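PpBBE-like 1 D396N (Physcomitrella patens subsp. patens, PDB 6EO5) oxidises cellobiose as an FAD-dependent member of the berberine bridge enzyme family. Local coordinates at residues T270-L279 against E297-L305. Numbering follows the deposited sequence.
Sequences TYLGKKTSLL and EEELNWIQL
Lys275 and Glu299 both carry CG anti to the backbone N (chi1 175° and -173°), which sends the extended lysine chain along strand 294-300 while the glutamate reaches back to the start of the turn at 275-278. There Lys275 N donates to Glu299 OE1 at 2.9 Å, the N-H almost straight at 170°. At the far end Lys275 NZ binds Glu297 O at 2.8 Å, from above the carbonyl plane, and CE lies 4.0 Å from Glu297 CB. An alanine here would probably leave Glu297 O without this donor and Glu297 CB without its aliphatic cover. Glu297 OE2 bonds Tyr227 OH; Leu279 CD1 packs against the carboxylate, 3.8 Å from both OE1 and OE2. Closer to the flavin, Thr270 and Leu305 meet tip to tip, CG2 3.5 Å from CD2, and Leu272 CD2 approaches the Trp302 ring obliquely, 4.0 Å from CZ3. Reciprocal bonds, Gln304 N to Asn301 OD1 and Asn301 N to Gln304 OE1, make a capping box opening helix 302-308. The contact spans strand 222-230, where Lys275 touches Thr223 and Leu278 Phe225, to join strand 264-271 to outermost strand 294-300 of the antiparallel sheet, while Trp302 packs on Tyr126 and Trp130 of helix 122-133.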
loop_
_atom_site.group_PDB
_atom_site.type_symbol
_atom_site.label_atom_id
_atom_site.label_comp_id
_atom_site.label_asym_id
_atom_site.label_seq_id
_atom_site.Cartn_x
_atom_site.Cartn_y
_atom_site.Cartn_z
ATOM N N THR A 270 6.041 -14.568 8.290
ATOM C CA THR A 270 6.590 -14.152 9.568
ATOM C C THR A 270 5.714 -14.698 10.684
ATOM O O THR A 270 4.488 -14.532 10.655
ATOM C CB THR A 270 6.679 -12.627 9.653
ATOM O OG1 THR A 270 7.563 -12.147 8.627
ATOM C CG2 THR A 270 7.187 -12.198 11.035
ATOM N N TYR A 271 6.351 -15.349 11.661
ATOM C CA TYR A 271 5.685 -15.941 12.819
ATOM C C TYR A 271 6.079 -15.161 14.065
ATOM O O TYR A 271 7.271 -15.042 14.381
ATOM C CB TYR A 271 6.057 -17.415 12.961
ATOM C CG TYR A 271 5.619 -18.048 14.254
ATOM C CD1 TYR A 271 4.331 -17.864 14.741
ATOM C CD2 TYR A 271 6.492 -18.853 14.988
ATOM C CE1 TYR A 271 3.924 -18.447 15.935
ATOM C CE2 TYR A 271 6.098 -19.448 16.187
ATOM C CZ TYR A 271 4.813 -19.245 16.654
ATOM O OH TYR A 271 4.423 -19.835 17.836
ATOM N N LEU A 272 5.080 -14.615 14.758
ATOM C CA LEU A 272 5.299 -13.882 16.007
ATOM C C LEU A 272 5.461 -14.875 17.165
ATOM O O LEU A 272 4.587 -15.053 18.017
ATOM C CB LEU A 272 4.153 -12.914 16.257
ATOM C CG LEU A 272 3.980 -11.832 15.199
ATOM C CD1 LEU A 272 2.709 -11.055 15.463
ATOM C CD2 LEU A 272 5.173 -10.911 15.192
ATOM N N GLY A 273 6.623 -15.513 17.194
ATOM C CA GLY A 273 6.842 -16.610 18.114
ATOM C C GLY A 273 8.232 -17.175 17.926
ATOM O O GLY A 273 8.999 -16.733 17.065
ATOM N N LYS A 274 8.548 -18.165 18.760
ATOM C CA LYS A 274 9.859 -18.799 18.740
ATOM C C LYS A 274 9.948 -19.839 17.630
ATOM O O LYS A 274 8.990 -20.570 17.355
ATOM C CB LYS A 274 10.153 -19.454 20.088
ATOM C CG LYS A 274 10.361 -18.475 21.225
ATOM C CD LYS A 274 10.406 -19.205 22.562
ATOM C CE LYS A 274 10.528 -18.240 23.736
ATOM N NZ LYS A 274 10.601 -18.970 25.047
ATOM N N LYS A 275 11.127 -19.921 17.015
ATOM C CA LYS A 275 11.328 -20.833 15.897
ATOM C C LYS A 275 10.999 -22.273 16.275
ATOM O O LYS A 275 10.459 -23.025 15.454
ATOM C CB LYS A 275 12.764 -20.719 15.399
ATOM C CG LYS A 275 13.103 -21.716 14.326
ATOM C CD LYS A 275 14.507 -21.510 13.845
ATOM C CE LYS A 275 14.925 -22.624 12.930
ATOM N NZ LYS A 275 16.295 -22.343 12.432
ATOM N N THR A 276 11.300 -22.678 17.514
ATOM C CA THR A 276 10.997 -24.047 17.928
ATOM C C THR A 276 9.501 -24.334 17.977
ATOM O O THR A 276 9.122 -25.503 18.073
ATOM C CB THR A 276 11.626 -24.367 19.296
ATOM O OG1 THR A 276 11.359 -23.308 20.229
ATOM C CG2 THR A 276 13.120 -24.570 19.168
ATOM N N SER A 277 8.649 -23.314 17.902
ATOM C CA SER A 277 7.208 -23.518 17.819
ATOM C C SER A 277 6.667 -23.521 16.385
ATOM O O SER A 277 5.489 -23.839 16.195
ATOM C CB SER A 277 6.484 -22.438 18.628
ATOM O OG SER A 277 6.715 -22.584 20.016
ATOM N N LEU A 278 7.495 -23.208 15.377
ATOM C CA LEU A 278 6.979 -22.916 14.039
ATOM C C LEU A 278 6.467 -24.166 13.323
ATOM O O LEU A 278 5.423 -24.118 12.659
ATOM C CB LEU A 278 8.052 -22.229 13.187
ATOM C CG LEU A 278 7.673 -22.036 11.705
ATOM C CD1 LEU A 278 6.507 -21.077 11.547
ATOM C CD2 LEU A 278 8.840 -21.571 10.857
ATOM N N LEU A 279 7.179 -25.287 13.423
ATOM C CA LEU A 279 6.906 -26.393 12.504
ATOM C C LEU A 279 5.499 -26.979 12.606
ATOM O O LEU A 279 4.934 -27.319 11.551
ATOM C CB LEU A 279 7.975 -27.482 12.662
ATOM C CG LEU A 279 9.090 -27.359 11.600
ATOM C CD1 LEU A 279 9.822 -26.005 11.650
ATOM C CD2 LEU A 279 10.090 -28.499 11.709
ATOM N N GLU A 297 14.433 -21.039 7.628
ATOM C CA GLU A 297 13.692 -20.724 8.848
ATOM C C GLU A 297 14.676 -20.138 9.847
ATOM O O GLU A 297 15.674 -20.778 10.177
ATOM C CB GLU A 297 13.007 -21.963 9.433
ATOM C CG GLU A 297 12.027 -22.658 8.484
ATOM C CD GLU A 297 11.859 -24.145 8.789
ATOM O OE1 GLU A 297 12.667 -24.698 9.569
ATOM O OE2 GLU A 297 10.928 -24.770 8.237
ATOM N N GLU A 298 14.389 -18.939 10.341
ATOM C CA GLU A 298 15.389 -18.111 11.003
ATOM C C GLU A 298 14.740 -17.313 12.122
ATOM O O GLU A 298 13.798 -16.558 11.867
ATOM C CB GLU A 298 16.012 -17.162 9.989
ATOM C CG GLU A 298 17.212 -16.411 10.494
ATOM C CD GLU A 298 17.764 -15.438 9.450
ATOM O OE1 GLU A 298 17.140 -15.323 8.342
ATOM O OE2 GLU A 298 18.818 -14.799 9.757
ATOM N N GLU A 299 15.235 -17.455 13.352
ATOM C CA GLU A 299 14.734 -16.627 14.444
ATOM C C GLU A 299 15.502 -15.308 14.482
ATOM O O GLU A 299 16.734 -15.297 14.391
ATOM C CB GLU A 299 14.828 -17.355 15.780
ATOM C CG GLU A 299 14.170 -16.598 16.925
ATOM C CD GLU A 299 14.044 -17.436 18.193
ATOM O OE1 GLU A 299 13.295 -18.445 18.181
ATOM O OE2 GLU A 299 14.707 -17.091 19.198
ATOM N N LEU A 300 14.768 -14.200 14.598
ATOM C CA LEU A 300 15.311 -12.853 14.449
ATOM C C LEU A 300 14.632 -11.925 15.444
ATOM O O LEU A 300 13.607 -12.270 16.033
ATOM C CB LEU A 300 15.077 -12.301 13.034
ATOM C CG LEU A 300 15.559 -13.108 11.838
ATOM C CD1 LEU A 300 15.037 -12.502 10.559
ATOM C CD2 LEU A 300 17.069 -13.119 11.853
ATOM N N ASN A 301 15.196 -10.729 15.620
ATOM C CA ASN A 301 14.442 -9.670 16.269
ATOM C C ASN A 301 13.692 -8.881 15.198
ATOM O O ASN A 301 13.851 -9.120 13.994
ATOM C CB ASN A 301 15.346 -8.776 17.122
ATOM C CG ASN A 301 16.322 -7.945 16.306
ATOM O OD1 ASN A 301 15.988 -7.392 15.253
ATOM N ND2 ASN A 301 17.542 -7.827 16.814
ATOM N N TRP A 302 12.890 -7.903 15.635
ATOM C CA TRP A 302 11.951 -7.271 14.714
ATOM C C TRP A 302 12.671 -6.479 13.620
ATOM O O TRP A 302 12.333 -6.596 12.436
ATOM C CB TRP A 302 10.965 -6.384 15.477
ATOM C CG TRP A 302 9.918 -5.805 14.564
ATOM C CD1 TRP A 302 9.805 -4.499 14.147
ATOM C CD2 TRP A 302 8.866 -6.525 13.908
ATOM N NE1 TRP A 302 8.731 -4.365 13.298
ATOM C CE2 TRP A 302 8.142 -5.591 13.128
ATOM C CE3 TRP A 302 8.463 -7.865 13.910
ATOM C CZ2 TRP A 302 7.032 -5.956 12.361
ATOM C CZ3 TRP A 302 7.355 -8.225 13.149
ATOM C CH2 TRP A 302 6.657 -7.273 12.382
ATOM N N ILE A 303 13.674 -5.674 13.989
ATOM C CA ILE A 303 14.324 -4.840 12.981
ATOM C C ILE A 303 15.164 -5.691 12.029
ATOM O O ILE A 303 15.411 -5.283 10.886
ATOM C CB ILE A 303 15.147 -3.711 13.644
ATOM C CG1 ILE A 303 15.248 -2.514 12.700
ATOM C CG2 ILE A 303 16.542 -4.189 14.105
ATOM C CD1 ILE A 303 13.934 -1.751 12.562
ATOM N N GLN A 304 15.584 -6.884 12.466
ATOM C CA GLN A 304 16.207 -7.833 11.549
ATOM C C GLN A 304 15.188 -8.404 10.584
ATOM O O GLN A 304 15.519 -8.706 9.434
ATOM C CB GLN A 304 16.864 -8.973 12.321
ATOM C CG GLN A 304 18.144 -8.610 13.015
ATOM C CD GLN A 304 18.679 -9.770 13.822
ATOM O OE1 GLN A 304 18.005 -10.283 14.718
ATOM N NE2 GLN A 304 19.886 -10.215 13.488
ATOM N N LEU A 305 13.956 -8.605 11.058
ATOM C CA LEU A 305 12.914 -9.161 10.212
ATOM C C LEU A 305 12.582 -8.204 9.072
ATOM O O LEU A 305 12.437 -8.622 7.914
ATOM C CB LEU A 305 11.671 -9.466 11.051
ATOM C CG LEU A 305 10.561 -9.892 10.095
ATOM C CD1 LEU A 305 10.597 -11.396 9.876
ATOM C CD2 LEU A 305 9.192 -9.389 10.515
HETATM O O HOH W 1 17.475 -19.313 13.619
#